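Exopolyphosphatase (Cytophaga hutchinsonii, PDB 3MDQ) probably hydrolyses inorganic polyphosphate, releasing orthophosphate from the end of the chain. Local coordinates at residues 215-220 against 275-280. Numbering follows the deposited sequence. Where two conformers were deposited one is given.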
# COMPACT_ATOMS: atom_id res chain seq x y z
N ASP A 215 -1.96 8.36 0.05
CA ASP A 215 -2.53 9.10 -1.08
C ASP A 215 -3.73 9.90 -0.61
O ASP A 215 -3.88 11.07 -0.95
CB ASP A 215 -2.99 8.17 -2.21
CG ASP A 215 -1.86 7.45 -2.90
OD1 ASP A 215 -0.70 7.86 -2.80
OD2 ASP A 215 -2.16 6.43 -3.62
N THR A 216 -4.57 9.27 0.23
CA THR A 216 -5.74 9.98 0.76
C THR A 216 -5.36 11.16 1.66
O THR A 216 -5.98 12.24 1.59
CB THR A 216 -6.73 9.00 1.45
OG1 THR A 216 -7.36 8.21 0.44
CG2 THR A 216 -7.82 9.75 2.24
N LEU A 217 -4.33 11.01 2.49
CA LEU A 217 -3.88 12.10 3.33
C LEU A 217 -3.42 13.27 2.46
O LEU A 217 -3.75 14.43 2.74
CB LEU A 217 -2.77 11.70 4.31
CG LEU A 217 -3.17 10.61 5.33
CD1 LEU A 217 -1.94 10.17 6.12
CD2 LEU A 217 -4.32 11.16 6.22
N ALA A 218 -2.65 12.97 1.42
CA ALA A 218 -2.23 14.00 0.50
C ALA A 218 -3.42 14.70 -0.14
O ALA A 218 -3.48 15.94 -0.20
CB ALA A 218 -1.29 13.43 -0.56
N GLU A 219 -4.38 13.92 -0.64
CA GLU A 219 -5.53 14.50 -1.31
C GLU A 219 -6.35 15.37 -0.36
O GLU A 219 -6.79 16.44 -0.74
CB GLU A 219 -6.40 13.42 -1.96
CG GLU A 219 -5.76 12.79 -3.20
CD GLU A 219 -6.55 11.62 -3.79
OE1 GLU A 219 -7.52 11.15 -3.17
OE2 GLU A 219 -6.20 11.16 -4.90
N MSE A 220 -6.51 14.94 0.89
CA MSE A 220 -7.22 15.74 1.91
C MSE A 220 -6.49 17.04 2.16
O MSE A 220 -7.12 18.07 2.31
CB MSE A 220 -7.36 14.96 3.23
CG MSE A 220 -8.33 13.84 3.18
SE MSE A 220 -8.41 12.72 4.72
CE MSE A 220 -9.36 13.96 5.88
N VAL A 275 -6.95 3.50 12.43
CA VAL A 275 -5.85 2.70 12.93
C VAL A 275 -4.57 2.91 12.13
O VAL A 275 -3.47 2.91 12.68
CB VAL A 275 -6.22 1.18 13.07
CG1 VAL A 275 -7.33 1.02 14.13
CG2 VAL A 275 -6.64 0.55 11.75
N ALA A 276 -4.71 3.16 10.82
CA ALA A 276 -3.57 3.48 10.01
C ALA A 276 -2.90 4.77 10.47
O ALA A 276 -1.66 4.82 10.57
CB ALA A 276 -4.00 3.54 8.51
N ILE A 277 -3.69 5.83 10.71
CA ILE A 277 -3.09 7.10 11.18
C ILE A 277 -2.45 6.95 12.56
O ILE A 277 -1.44 7.60 12.84
CB ILE A 277 -4.04 8.35 11.08
CG1 ILE A 277 -3.32 9.49 10.30
CG2 ILE A 277 -4.30 8.93 12.45
CD1 ILE A 277 -4.16 10.47 9.65
N CYS A 278 -2.99 6.09 13.42
CA CYS A 278 -2.36 5.79 14.71
C CYS A 278 -1.00 5.14 14.49
O CYS A 278 -0.07 5.44 15.20
CB CYS A 278 -3.24 4.87 15.55
SG CYS A 278 -4.68 5.75 16.21
N LEU A 279 -0.91 4.22 13.55
CA LEU A 279 0.39 3.58 13.23
C LEU A 279 1.39 4.60 12.70
O LEU A 279 2.55 4.58 13.09
CB LEU A 279 0.21 2.44 12.21
CG LEU A 279 1.46 1.70 11.78
CD1 LEU A 279 2.18 1.14 13.01
CD2 LEU A 279 1.11 0.61 10.77
N ILE A 280 0.94 5.50 11.85
CA ILE A 280 1.84 6.53 11.31
C ILE A 280 2.36 7.42 12.45
O ILE A 280 3.58 7.70 12.53
CB ILE A 280 1.15 7.41 10.23
CG1 ILE A 280 0.72 6.56 9.04
CG2 ILE A 280 2.14 8.51 9.74
CD1 ILE A 280 -0.27 7.31 8.06
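No flat group takes part where Leu217 meets Ile277 and Ile280: the two segments touch through methyl groups alone, with no ring or amide plane between them. Aromatic rings come from the surroundings: Phe244 of helix 241-253 touches both isoleucines, and Phe214 of helix 212-225 touches Ile280. Within 215-220 only Leu217 touches the other segment; one turn earlier on the same helix, Thr213 touches Ala276. Leu217 CD2 lies 3.5 Å from Ile277 CD1, the two side chains meeting at a slant; that approach holds for one of two deposited conformers of Ile277, whose chi1 of -127° is far from staggered, so its closeness is less certain. Leu217 CD1 meets Ile280 CD1 tip to tip at 3.8 Å and also lies 4.2 Å from Ile277 CD1, which therefore sits near both prongs of the leucine fork, closer to CD2. Leu217 CG is anti to its carbonyl carbon (chi1 -62°), and an extended chi2 of 173° carries CD1 outward to the partner. Leu217 CA and Ile277 CA are 9.3 Å apart, and the branched side chains fill the interval with their terminal methyls. The contact joins helices 212-225 and 267-286 in the half of the molecule built on the six-stranded sheet, an arrangement consistent with the actin-like ATPase fold. Ile280 also rests on Met136 and Ile138 of strand 133-138, while Leu251 adds to the packing around Ile277. All three touching residues are buried; with about 107 Å² buried on both sides together and no polar bond across it, the contact is held by shape fit, dispersion and exclusion of water, as one part of a wider apolar core.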